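Local coordinates for SnoaL-like domain-containing protein (Silicibacter pomeroyi, PDB 3FLJ) that is of unknown function but has a SnoaL-like, cystatin-like fold that probably holds a small-molecule pocket between helices and a curved sheet, at residues 45-50 with 115-120; 106-111 with 119-124; 38-43 with 60-65; 65-70 with 145-150. All blocks are in the same frame, centred on the assembly; numbering follows the deposited sequence.

Contacts 1 and 2 build the sheet: both use strand 117-125, which pairs in parallel with 47-50 on one side and antiparallel with 101-111 on the other. Contact 2 is the most buried of the four, joined by regular backbone hydrogen bonds, with apolar and polar side chains on its two faces; contact 1 is only partly buried and adds a salt bridge. Contacts 3 and 4 share helix 61-74, and no backbone hydrogen bond crosses either. Contact 3 sets leucine and alanine packing beneath a histidine-aspartate pair, whereas contact 4, farther from the chain's centre, relies on packing round an aromatic ring, with a weak water bridge beside it. Phe49 and Leu68 tie sheet to helix.

Contact 1: 45-50 with 115-120; sequences EDVRFM and GLIQDF
Arg48 places its CG opposite the carbonyl carbon (chi1 -67°) and then bends at chi3 (-72°), which folds the guanidinium back beside Asp119 on the next strand. The two side chains point the same way, and Arg48 NE stands 2.7 Å from Asp119 OD1 in a salt bridge whose hydrogen bond is weak. A second weak bond joins Arg48 NH2 to Asp119 OD2 at 3.2 Å. A long cation suits this partly exposed place because it can span to the acid while its backbone stays in the sheet. With an alanine here, the carboxylate of Asp119 would probably be left without its cationic mate. The strands run parallel within the sheet of the cystatin-like fold: Arg48 N binds Gln118 O (3.0 Å), Phe120 N binds Arg48 O (2.9 Å), and Met50 N, of a selenomethionine, binds Phe120 O (2.9 Å). Gln118 and Asp119 together face Thr110 in a classic beta bulge. The Gln118 amide swings back so that NE2 meets Asp46 OD1 at 2.7 Å, almost straight along the N-H but from above the carboxylate plane. On the face opposite Arg48 and Asp119, the edge of Phe49 meets the face of Phe120 in a T-shaped pair, centroids 5.5 Å apart and planes at 76°. Helix 61-74 packs on Phe49 through Val64, Val67 and Leu68, a buried setting that suits an aromatic ring.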
loop_
_atom_site.group_PDB
_atom_site.type_symbol
_atom_site.label_atom_id
_atom_site.label_comp_id
_atom_site.label_asym_id
_atom_site.label_seq_id
_atom_site.Cartn_x
_atom_site.Cartn_y
_atom_site.Cartn_z
ATOM N N GLU A 45 22.304 7.943 3.324
ATOM C CA GLU A 45 23.086 7.506 4.499
ATOM C C GLU A 45 22.202 7.259 5.738
ATOM O O GLU A 45 22.398 6.260 6.440
ATOM C CB GLU A 45 24.216 8.498 4.799
ATOM C CG GLU A 45 25.225 8.013 5.838
ATOM C CD GLU A 45 26.514 8.832 5.870
ATOM O OE1 GLU A 45 27.037 9.214 4.793
ATOM O OE2 GLU A 45 27.029 9.061 6.985
ATOM N N ASP A 46 21.204 8.130 5.940
ATOM C CA ASP A 46 20.232 8.078 7.046
ATOM C C ASP A 46 18.815 7.654 6.577
ATOM O O ASP A 46 17.802 8.123 7.128
ATOM C CB ASP A 46 20.213 9.449 7.773
ATOM C CG ASP A 46 19.823 10.645 6.855
ATOM O OD1 ASP A 46 19.622 10.478 5.617
ATOM O OD2 ASP A 46 19.756 11.775 7.393
ATOM N N VAL A 47 18.753 6.770 5.564
ATOM C CA VAL A 47 17.478 6.255 5.022
ATOM C C VAL A 47 16.608 5.634 6.134
ATOM O O VAL A 47 17.143 5.004 7.039
ATOM C CB VAL A 47 17.690 5.190 3.881
ATOM C CG1 VAL A 47 18.504 3.973 4.378
ATOM C CG2 VAL A 47 16.336 4.744 3.263
ATOM N N ARG A 48 15.303 5.879 6.063
ATOM C CA ARG A 48 14.306 5.353 6.993
ATOM C C ARG A 48 13.484 4.311 6.240
ATOM O O ARG A 48 12.905 4.632 5.201
ATOM C CB ARG A 48 13.419 6.483 7.489
ATOM C CG ARG A 48 14.167 7.476 8.354
ATOM C CD ARG A 48 13.323 8.657 8.792
ATOM N NE ARG A 48 13.002 9.625 7.723
ATOM C CZ ARG A 48 13.845 10.522 7.163
ATOM N NH1 ARG A 48 15.128 10.631 7.518
ATOM N NH2 ARG A 48 13.386 11.345 6.218
ATOM N N PHE A 49 13.493 3.064 6.726
ATOM C CA PHE A 49 12.702 1.960 6.160
ATOM C C PHE A 49 11.598 1.596 7.162
ATOM O O PHE A 49 11.906 1.296 8.311
ATOM C CB PHE A 49 13.557 0.751 5.814
ATOM C CG PHE A 49 12.753 -0.430 5.340
ATOM C CD1 PHE A 49 12.148 -0.413 4.075
ATOM C CD2 PHE A 49 12.565 -1.545 6.166
ATOM C CE1 PHE A 49 11.368 -1.498 3.624
ATOM C CE2 PHE A 49 11.782 -2.645 5.738
ATOM C CZ PHE A 49 11.184 -2.627 4.460
HETATM N N MSE A 50 10.346 1.624 6.693
HETATM C CA MSE A 50 9.159 1.316 7.496
HETATM C C MSE A 50 8.471 0.075 6.894
HETATM O O MSE A 50 7.829 0.173 5.839
HETATM C CB MSE A 50 8.254 2.538 7.500
HETATM C CG MSE A 50 8.776 3.665 8.388
HETATM SE SE MSE A 50 8.166 5.385 7.779
HETATM C CE MSE A 50 9.371 5.578 6.206
ATOM N N GLY A 115 18.907 12.571 -5.077
ATOM C CA GLY A 115 18.302 11.475 -5.830
ATOM C C GLY A 115 18.309 10.106 -5.166
ATOM O O GLY A 115 17.866 9.163 -5.788
ATOM N N LEU A 116 18.798 10.002 -3.924
ATOM C CA LEU A 116 18.853 8.739 -3.174
ATOM C C LEU A 116 17.553 8.552 -2.392
ATOM O O LEU A 116 16.836 9.526 -2.118
ATOM C CB LEU A 116 20.068 8.720 -2.232
ATOM C CG LEU A 116 21.446 8.867 -2.896
ATOM C CD1 LEU A 116 22.572 8.954 -1.860
ATOM C CD2 LEU A 116 21.735 7.745 -3.892
ATOM N N ILE A 117 17.268 7.299 -2.026
ATOM C CA ILE A 117 16.059 6.941 -1.286
ATOM C C ILE A 117 16.214 7.405 0.169
ATOM O O ILE A 117 17.085 6.903 0.884
ATOM C CB ILE A 117 15.762 5.409 -1.354
ATOM C CG1 ILE A 117 15.556 4.969 -2.823
ATOM C CG2 ILE A 117 14.535 5.059 -0.508
ATOM C CD1 ILE A 117 15.391 3.470 -3.021
ATOM N N GLN A 118 15.371 8.366 0.575
ATOM C CA GLN A 118 15.373 8.943 1.928
ATOM C C GLN A 118 14.365 8.217 2.829
ATOM O O GLN A 118 14.684 7.938 3.975
ATOM C CB GLN A 118 15.060 10.443 1.879
ATOM C CG GLN A 118 15.288 11.207 3.200
ATOM C CD GLN A 118 16.757 11.197 3.664
ATOM O OE1 GLN A 118 17.605 11.899 3.105
ATOM N NE2 GLN A 118 17.047 10.401 4.696
ATOM N N ASP A 119 13.148 7.994 2.325
ATOM C CA ASP A 119 12.078 7.255 3.033
ATOM C C ASP A 119 11.569 6.148 2.125
ATOM O O ASP A 119 11.310 6.401 0.952
ATOM C CB ASP A 119 10.915 8.162 3.396
ATOM C CG ASP A 119 11.309 9.242 4.367
ATOM O OD1 ASP A 119 11.573 8.907 5.529
ATOM O OD2 ASP A 119 11.322 10.416 3.966
ATOM N N PHE A 120 11.421 4.950 2.692
ATOM C CA PHE A 120 10.994 3.729 1.996
ATOM C C PHE A 120 9.981 3.083 2.961
ATOM O O PHE A 120 10.373 2.491 3.970
ATOM C CB PHE A 120 12.247 2.860 1.769
ATOM C CG PHE A 120 12.086 1.714 0.776
ATOM C CD1 PHE A 120 10.912 0.938 0.669
ATOM C CD2 PHE A 120 13.193 1.337 -0.005
ATOM C CE1 PHE A 120 10.829 -0.125 -0.245
ATOM C CE2 PHE A 120 13.111 0.264 -0.922
ATOM C CZ PHE A 120 11.923 -0.468 -1.031
#

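Contact 2: 106-111 with 119-124; sequences VDLITL and DFEVVM
From Val106 paired with Val123 to Thr110 paired with Asp119, the two strands run antiparallel at 160°, their axes approaching to 4.6 Å, and three hydrogen-bonded pairs hold them. Leu108 N to Glu121 O is the shortest of these backbone bonds at 2.7 Å, and Glu121 N returns one to Leu108 O. Between the Leu108-Glu121 and Thr110-Asp119 pairs, in a non-hydrogen-bonded pair, Ile109 lies beside Phe120. Two like bends in the isoleucine (chi1 -59°, chi2 -61°) carry its CD1 over the ring, 3.5 Å from the centroid of Phe120 and close to the ring normal, a CH-pi contact. OD1 of Asp107 instead sits at the ring edge, 3.5 Å from Phe120 CE1, where the positive rim of C-H groups suits a carboxylate oxygen. A serine in place of Phe120 would probably leave Ile109 CD1 without a surface to lie on and open a gap beside Asp107. The segments form a beta hairpin of the curved sheet, whose Ile109 and Phe120 face is packed by Met27 of helix 22-31. Asp107 also hydrogen-bonds Tyr80 through OD2, and an unidentified bound molecule, probably from the crystallisation liquor, lies near its side chain, consistent with a pocket on this face. The other face, with Val106, Leu108, Thr110, Asp119, Glu121 and Val123, meets the second subunit. Val106 CB lies 3.8 Å from Val123 CG2 of the same chain, both beta-branched as suits a buried strand, while Glu121 makes salt bridges to Arg125 and Arg81 of the second subunit.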
loop_
_atom_site.group_PDB
_atom_site.type_symbol
_atom_site.label_atom_id
_atom_site.label_comp_id
_atom_site.label_asym_id
_atom_site.label_seq_id
_atom_site.Cartn_x
_atom_site.Cartn_y
_atom_site.Cartn_z
ATOM N N VAL A 106 2.790 -1.955 -2.090
ATOM C CA VAL A 106 3.335 -0.705 -2.641
ATOM C C VAL A 106 4.578 -0.273 -1.851
ATOM O O VAL A 106 4.535 -0.239 -0.621
ATOM C CB VAL A 106 2.310 0.463 -2.619
ATOM C CG1 VAL A 106 2.965 1.805 -3.126
ATOM C CG2 VAL A 106 1.087 0.107 -3.461
ATOM N N ASP A 107 5.662 0.032 -2.574
ATOM C CA ASP A 107 6.860 0.667 -2.008
ATOM C C ASP A 107 6.632 2.173 -2.159
ATOM O O ASP A 107 6.614 2.681 -3.284
ATOM C CB ASP A 107 8.138 0.255 -2.764
ATOM C CG ASP A 107 8.444 -1.239 -2.659
ATOM O OD1 ASP A 107 8.148 -1.864 -1.614
ATOM O OD2 ASP A 107 9.030 -1.779 -3.617
ATOM N N LEU A 108 6.437 2.872 -1.037
ATOM C CA LEU A 108 6.246 4.333 -1.019
ATOM C C LEU A 108 7.629 4.944 -0.852
ATOM O O LEU A 108 8.237 4.810 0.219
ATOM C CB LEU A 108 5.307 4.769 0.102
ATOM C CG LEU A 108 3.851 4.315 -0.038
ATOM C CD1 LEU A 108 3.094 4.478 1.290
ATOM C CD2 LEU A 108 3.156 5.069 -1.193
ATOM N N ILE A 109 8.108 5.616 -1.900
ATOM C CA ILE A 109 9.463 6.169 -1.950
ATOM C C ILE A 109 9.459 7.684 -1.980
ATOM O O ILE A 109 8.707 8.272 -2.758
ATOM C CB ILE A 109 10.233 5.639 -3.190
ATOM C CG1 ILE A 109 10.336 4.103 -3.173
ATOM C CG2 ILE A 109 11.650 6.257 -3.297
ATOM C CD1 ILE A 109 11.070 3.467 -1.985
ATOM N N THR A 110 10.295 8.283 -1.125
ATOM C CA THR A 110 10.569 9.720 -1.106
ATOM C C THR A 110 12.072 9.858 -1.357
ATOM O O THR A 110 12.879 9.302 -0.593
ATOM C CB THR A 110 10.200 10.389 0.218
ATOM O OG1 THR A 110 8.877 9.984 0.594
ATOM C CG2 THR A 110 10.252 11.922 0.073
ATOM N N LEU A 111 12.435 10.556 -2.438
ATOM C CA LEU A 111 13.839 10.807 -2.785
ATOM C C LEU A 111 14.279 12.136 -2.178
ATOM O O LEU A 111 13.454 13.033 -1.971
ATOM C CB LEU A 111 14.055 10.825 -4.306
ATOM C CG LEU A 111 13.618 9.567 -5.087
ATOM C CD1 LEU A 111 13.765 9.788 -6.604
ATOM C CD2 LEU A 111 14.380 8.317 -4.644
ATOM N N ASP A 119 13.148 7.994 2.325
ATOM C CA ASP A 119 12.078 7.255 3.033
ATOM C C ASP A 119 11.569 6.148 2.125
ATOM O O ASP A 119 11.310 6.401 0.952
ATOM C CB ASP A 119 10.915 8.162 3.396
ATOM C CG ASP A 119 11.309 9.242 4.367
ATOM O OD1 ASP A 119 11.573 8.907 5.529
ATOM O OD2 ASP A 119 11.322 10.416 3.966
ATOM N N PHE A 120 11.421 4.950 2.692
ATOM C CA PHE A 120 10.994 3.729 1.996
ATOM C C PHE A 120 9.981 3.083 2.961
ATOM O O PHE A 120 10.373 2.491 3.970
ATOM C CB PHE A 120 12.247 2.860 1.769
ATOM C CG PHE A 120 12.086 1.714 0.776
ATOM C CD1 PHE A 120 10.912 0.938 0.669
ATOM C CD2 PHE A 120 13.193 1.337 -0.005
ATOM C CE1 PHE A 120 10.829 -0.125 -0.245
ATOM C CE2 PHE A 120 13.111 0.264 -0.922
ATOM C CZ PHE A 120 11.923 -0.468 -1.031
ATOM N N GLU A 121 8.690 3.228 2.654
ATOM C CA GLU A 121 7.591 2.725 3.482
ATOM C C GLU A 121 6.798 1.692 2.685
ATOM O O GLU A 121 6.375 1.987 1.564
ATOM C CB GLU A 121 6.724 3.903 3.901
ATOM C CG GLU A 121 5.587 3.554 4.861
ATOM C CD GLU A 121 4.998 4.782 5.515
ATOM O OE1 GLU A 121 5.072 5.880 4.936
ATOM O OE2 GLU A 121 4.469 4.656 6.625
ATOM N N VAL A 122 6.597 0.497 3.260
ATOM C CA VAL A 122 5.930 -0.612 2.567
ATOM C C VAL A 122 4.552 -0.895 3.162
ATOM O O VAL A 122 4.423 -1.092 4.371
ATOM C CB VAL A 122 6.791 -1.885 2.572
ATOM C CG1 VAL A 122 6.075 -3.062 1.822
ATOM C CG2 VAL A 122 8.156 -1.619 1.952
ATOM N N VAL A 123 3.533 -0.904 2.296
ATOM C CA VAL A 123 2.134 -1.249 2.645
ATOM C C VAL A 123 1.780 -2.497 1.815
ATOM O O VAL A 123 2.267 -2.642 0.695
ATOM C CB VAL A 123 1.139 -0.065 2.415
ATOM C CG1 VAL A 123 1.379 1.050 3.431
ATOM C CG2 VAL A 123 1.237 0.508 1.014
HETATM N N MSE A 124 0.974 -3.401 2.379
HETATM C CA MSE A 124 0.616 -4.669 1.737
HETATM C C MSE A 124 -0.781 -5.176 2.044
HETATM O O MSE A 124 -1.467 -4.664 2.940
HETATM C CB MSE A 124 1.600 -5.777 2.179
HETATM C CG MSE A 124 2.871 -5.865 1.414
HETATM SE SE MSE A 124 3.905 -7.380 2.135
HETATM C CE MSE A 124 2.871 -8.884 1.794
#

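Contact 3: 38-43 with 60-65; sequences LIHALL and GRDPVA
His40 and Asp62 meet at an angle, with ring and carboxylate planes 41° apart. In the conformer described, His40 NE2 gives its N-H to Asp62 OD1 at 2.6 Å; the donor lies near the axis of that C-O bond, and the oxygen stays close to the ring plane. With CG anti to the backbone N (chi1 -163°), the imidazole extends from its helix toward the start of the next one. Arg61 lies beside the histidine, but both side chains were modelled in two conformers, so more than one position is likely and the placing of the arginine chain against the ring is doubtful. Below this polar pair the contact is apolar. Leu43 points its branch CD1 at the first turn of helix 61-74, 3.8 Å from Val64 CG1 and 4.0 Å from Ala65 CB. The leucine closes a type I turn that begins at His40 and leads the chain out of the helix toward strand 47-50 of the cystatin-like sheet. Gly60 is the N-cap residue of helix 61-74; at its backbone angles a CB would run into the preceding carbonyl O, which explains the glycine. Small Ala65 lets the elements come close: Ile39 CG2 lies 4.4 Å from its CB, and the CA atoms of His40 and Ala65 are 5.4 Å apart. Val64 turns onward to the sheet, where it packs on Val47 and Phe49.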
loop_
_atom_site.group_PDB
_atom_site.type_symbol
_atom_site.label_atom_id
_atom_site.label_comp_id
_atom_site.label_asym_id
_atom_site.label_seq_id
_atom_site.Cartn_x
_atom_site.Cartn_y
_atom_site.Cartn_z
ATOM N N LEU A 38 23.853 -4.141 -4.243
ATOM C CA LEU A 38 23.248 -3.254 -5.256
ATOM C C LEU A 38 22.186 -2.298 -4.676
ATOM O O LEU A 38 22.025 -1.188 -5.186
ATOM C CB LEU A 38 22.699 -4.057 -6.446
ATOM C CG LEU A 38 23.734 -4.878 -7.242
ATOM C CD1 LEU A 38 23.027 -5.663 -8.343
ATOM C CD2 LEU A 38 24.867 -4.032 -7.844
ATOM N N ILE A 39 21.480 -2.728 -3.628
ATOM C CA ILE A 39 20.489 -1.887 -2.927
ATOM C C ILE A 39 21.175 -0.708 -2.196
ATOM O O ILE A 39 20.676 0.410 -2.297
ATOM C CB ILE A 39 19.613 -2.730 -1.922
ATOM C CG1 ILE A 39 18.727 -3.745 -2.671
ATOM C CG2 ILE A 39 18.709 -1.830 -1.083
ATOM C CD1 ILE A 39 18.188 -4.887 -1.802
ATOM N N HIS A 40 22.305 -0.989 -1.512
ATOM C CA HIS A 40 23.064 -0.007 -0.715
ATOM C C HIS A 40 23.286 1.350 -1.427
ATOM O O HIS A 40 23.029 2.405 -0.831
ATOM C CB HIS A 40 24.409 -0.628 -0.284
ATOM C CG HIS A 40 25.094 0.087 0.833
ATOM N ND1 HIS A 40 25.969 1.128 0.626
ATOM C CD2 HIS A 40 25.068 -0.123 2.170
ATOM C CE1 HIS A 40 26.443 1.541 1.788
ATOM N NE2 HIS A 40 25.910 0.800 2.740
ATOM N N ALA A 41 23.743 1.297 -2.684
ATOM C CA ALA A 41 24.039 2.504 -3.498
ATOM C C ALA A 41 22.866 3.460 -3.783
ATOM O O ALA A 41 23.091 4.642 -4.062
ATOM C CB ALA A 41 24.736 2.111 -4.818
ATOM N N LEU A 42 21.640 2.948 -3.718
ATOM C CA LEU A 42 20.424 3.753 -3.923
ATOM C C LEU A 42 19.862 4.421 -2.655
ATOM O O LEU A 42 18.966 5.265 -2.768
ATOM C CB LEU A 42 19.333 2.872 -4.552
ATOM C CG LEU A 42 19.727 2.137 -5.851
ATOM C CD1 LEU A 42 18.521 1.407 -6.402
ATOM C CD2 LEU A 42 20.319 3.066 -6.910
ATOM N N LEU A 43 20.418 4.099 -1.481
ATOM C CA LEU A 43 19.877 4.548 -0.195
ATOM C C LEU A 43 20.625 5.738 0.361
ATOM O O LEU A 43 21.847 5.775 0.292
ATOM C CB LEU A 43 19.953 3.406 0.829
ATOM C CG LEU A 43 19.320 2.057 0.480
ATOM C CD1 LEU A 43 19.560 1.027 1.611
ATOM C CD2 LEU A 43 17.843 2.173 0.157
ATOM N N GLY A 60 19.374 3.900 8.602
ATOM C CA GLY A 60 20.768 3.699 8.163
ATOM C C GLY A 60 20.872 2.805 6.944
ATOM O O GLY A 60 20.201 1.776 6.896
ATOM N N ARG A 61 21.735 3.184 5.996
ATOM C CA ARG A 61 21.898 2.423 4.749
ATOM C C ARG A 61 22.365 0.976 4.975
ATOM O O ARG A 61 21.861 0.079 4.301
ATOM C CB ARG A 61 22.784 3.141 3.709
ATOM C CG ARG A 61 24.217 3.467 4.130
ATOM C CD ARG A 61 25.136 3.724 2.925
ATOM N NE ARG A 61 24.778 4.920 2.150
ATOM C CZ ARG A 61 25.408 6.110 2.136
ATOM N NH1 ARG A 61 26.503 6.373 2.869
ATOM N NH2 ARG A 61 24.916 7.083 1.354
ATOM N N ASP A 62 23.293 0.749 5.915
ATOM C CA ASP A 62 23.773 -0.621 6.217
ATOM C C ASP A 62 22.660 -1.549 6.752
ATOM O O ASP A 62 22.408 -2.596 6.143
ATOM C CB ASP A 62 25.016 -0.619 7.125
ATOM C CG ASP A 62 26.273 -0.109 6.435
ATOM O OD1 ASP A 62 26.227 0.349 5.276
ATOM O OD2 ASP A 62 27.335 -0.160 7.087
ATOM N N PRO A 63 22.001 -1.186 7.875
ATOM C CA PRO A 63 20.890 -2.033 8.327
ATOM C C PRO A 63 19.687 -2.147 7.356
ATOM O O PRO A 63 19.125 -3.243 7.225
ATOM C CB PRO A 63 20.485 -1.406 9.673
ATOM C CG PRO A 63 21.078 -0.082 9.714
ATOM C CD PRO A 63 22.282 -0.102 8.844
ATOM N N VAL A 64 19.330 -1.054 6.672
ATOM C CA VAL A 64 18.187 -1.065 5.728
ATOM C C VAL A 64 18.448 -1.983 4.529
ATOM O O VAL A 64 17.556 -2.741 4.141
ATOM C CB VAL A 64 17.753 0.364 5.316
ATOM C CG1 VAL A 64 16.753 0.352 4.144
ATOM C CG2 VAL A 64 17.176 1.087 6.541
ATOM N N ALA A 65 19.656 -1.914 3.961
ATOM C CA ALA A 65 20.046 -2.780 2.827
ATOM C C ALA A 65 19.965 -4.275 3.221
ATOM O O ALA A 65 19.492 -5.092 2.432
ATOM C CB ALA A 65 21.452 -2.415 2.304
#

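Contact 4: 65-70 with 145-150; sequences AAVLGH and ARFLKY
The ring of Phe147 packs against Ala66, Val67 and His70, on one side of helix 61-74, and so lays the short helix 147-150 near the C-terminus against a helix of the cystatin-like fold. CB of Phe147 is directed at helix 61-74, and the contacts begin only farther out, at the two CE atoms and CZ. CE1, on one flank, comes 3.8 Å from His70 CD2; the two rings meet rim to rim with planes at 51°, neither lying over the other. CE2, on the other flank, has Val67 CG2 at its edge, 3.6 Å away and near the ring plane. At the tip, CZ lies 3.7 Å from Ala66 CB, where the small methyl gives a flat ring room to approach. Tyr150, one turn on in its own helix, sets CD2 above the centre of the Phe147 ring, and its CE2 also touches Ala66 CB at 3.9 Å. Trp58 meets Phe147 from elsewhere, and Val141 and Met137 of helix 127-143 pack round this group, so a large apolar ring suits the site. Polar groups lie toward the surface. Arg146 bends at chi3 (-55°), bringing NH2 beside Ala66 CB, and forms salt bridges to Asp144 and Glu36. Asp144 OD2 also accepts a hydrogen bond from His70 NE2, so one carboxylate serves residues of both segments and probably offsets the charge of the arginine. A water donates a hydrogen bond to Ala66 O at 2.8 Å and accepts a weak one from Arg146 NH2 at 3.4 Å.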
loop_
_atom_site.group_PDB
_atom_site.type_symbol
_atom_site.label_atom_id
_atom_site.label_comp_id
_atom_site.label_asym_id
_atom_site.label_seq_id
_atom_site.Cartn_x
_atom_site.Cartn_y
_atom_site.Cartn_z
ATOM N N ALA A 65 19.656 -1.914 3.961
ATOM C CA ALA A 65 20.046 -2.780 2.827
ATOM C C ALA A 65 19.965 -4.275 3.221
ATOM O O ALA A 65 19.492 -5.092 2.432
ATOM C CB ALA A 65 21.452 -2.415 2.304
ATOM N N ALA A 66 20.417 -4.597 4.440
ATOM C CA ALA A 66 20.334 -5.954 5.014
ATOM C C ALA A 66 18.895 -6.427 5.182
ATOM O O ALA A 66 18.580 -7.560 4.825
ATOM C CB ALA A 66 21.085 -6.038 6.349
ATOM N N VAL A 67 18.028 -5.554 5.702
ATOM C CA VAL A 67 16.605 -5.866 5.873
ATOM C C VAL A 67 15.959 -6.105 4.507
ATOM O O VAL A 67 15.284 -7.114 4.328
ATOM C CB VAL A 67 15.833 -4.775 6.705
ATOM C CG1 VAL A 67 14.329 -5.076 6.765
ATOM C CG2 VAL A 67 16.397 -4.705 8.112
ATOM N N LEU A 68 16.207 -5.208 3.545
ATOM C CA LEU A 68 15.653 -5.344 2.182
ATOM C C LEU A 68 16.132 -6.609 1.463
ATOM O O LEU A 68 15.348 -7.223 0.725
ATOM C CB LEU A 68 15.926 -4.090 1.335
ATOM C CG LEU A 68 15.162 -2.826 1.756
ATOM C CD1 LEU A 68 15.766 -1.585 1.074
ATOM C CD2 LEU A 68 13.653 -2.947 1.437
ATOM N N GLY A 69 17.400 -6.979 1.684
ATOM C CA GLY A 69 17.971 -8.239 1.191
ATOM C C GLY A 69 17.178 -9.447 1.688
ATOM O O GLY A 69 16.839 -10.324 0.889
ATOM N N HIS A 70 16.850 -9.457 2.991
ATOM C CA HIS A 70 16.015 -10.520 3.591
ATOM C C HIS A 70 14.584 -10.535 3.057
ATOM O O HIS A 70 14.048 -11.614 2.832
ATOM C CB HIS A 70 16.007 -10.463 5.127
ATOM C CG HIS A 70 17.285 -10.933 5.748
ATOM N ND1 HIS A 70 17.731 -12.228 5.614
ATOM C CD2 HIS A 70 18.199 -10.296 6.516
ATOM C CE1 HIS A 70 18.871 -12.370 6.268
ATOM N NE2 HIS A 70 19.179 -11.210 6.822
ATOM N N ALA A 145 23.425 -13.111 12.402
ATOM C CA ALA A 145 24.271 -12.586 13.506
ATOM C C ALA A 145 24.689 -11.102 13.401
ATOM O O ALA A 145 24.972 -10.480 14.429
ATOM C CB ALA A 145 25.498 -13.467 13.729
ATOM N N ARG A 146 24.709 -10.550 12.181
ATOM C CA ARG A 146 24.975 -9.107 11.952
ATOM C C ARG A 146 23.944 -8.194 12.629
ATOM O O ARG A 146 24.261 -7.051 12.963
ATOM C CB ARG A 146 24.951 -8.754 10.471
ATOM C CG ARG A 146 25.995 -9.462 9.606
ATOM C CD ARG A 146 25.898 -9.015 8.162
ATOM N NE ARG A 146 24.553 -9.187 7.608
ATOM C CZ ARG A 146 24.187 -8.982 6.343
ATOM N NH1 ARG A 146 25.071 -8.641 5.405
ATOM N NH2 ARG A 146 22.918 -9.187 6.004
ATOM N N PHE A 147 22.721 -8.694 12.808
ATOM C CA PHE A 147 21.665 -7.945 13.476
ATOM C C PHE A 147 21.859 -7.664 14.965
ATOM O O PHE A 147 21.077 -6.896 15.482
ATOM C CB PHE A 147 20.260 -8.470 13.118
ATOM C CG PHE A 147 19.806 -8.027 11.763
ATOM C CD1 PHE A 147 20.174 -8.743 10.624
ATOM C CD2 PHE A 147 19.073 -6.834 11.612
ATOM C CE1 PHE A 147 19.781 -8.309 9.333
ATOM C CE2 PHE A 147 18.684 -6.383 10.335
ATOM C CZ PHE A 147 19.038 -7.130 9.187
ATOM N N LEU A 148 22.851 -8.274 15.641
ATOM C CA LEU A 148 23.229 -7.908 17.038
ATOM C C LEU A 148 23.602 -6.408 17.058
ATOM O O LEU A 148 23.109 -5.660 17.903
ATOM C CB LEU A 148 24.427 -8.728 17.560
ATOM C CG LEU A 148 24.782 -8.630 19.066
ATOM C CD1 LEU A 148 23.736 -9.360 19.904
ATOM C CD2 LEU A 148 26.170 -9.188 19.354
ATOM N N LYS A 149 24.450 -5.999 16.107
ATOM C CA LYS A 149 24.814 -4.587 15.899
ATOM C C LYS A 149 23.611 -3.773 15.359
ATOM O O LYS A 149 23.318 -2.702 15.882
ATOM C CB LYS A 149 25.997 -4.442 14.931
ATOM N N TYR A 150 22.902 -4.295 14.358
ATOM C CA TYR A 150 21.784 -3.549 13.738
ATOM C C TYR A 150 20.519 -3.318 14.596
ATOM O O TYR A 150 19.733 -2.447 14.231
ATOM C CB TYR A 150 21.414 -4.106 12.353
ATOM C CG TYR A 150 22.539 -4.191 11.312
ATOM C CD1 TYR A 150 23.580 -3.229 11.244
ATOM C CD2 TYR A 150 22.506 -5.186 10.310
ATOM C CE1 TYR A 150 24.593 -3.305 10.250
ATOM C CE2 TYR A 150 23.511 -5.268 9.308
ATOM C CZ TYR A 150 24.545 -4.322 9.285
ATOM O OH TYR A 150 25.530 -4.387 8.320
HETATM O O HOH W 1 20.420 -9.285 3.682
#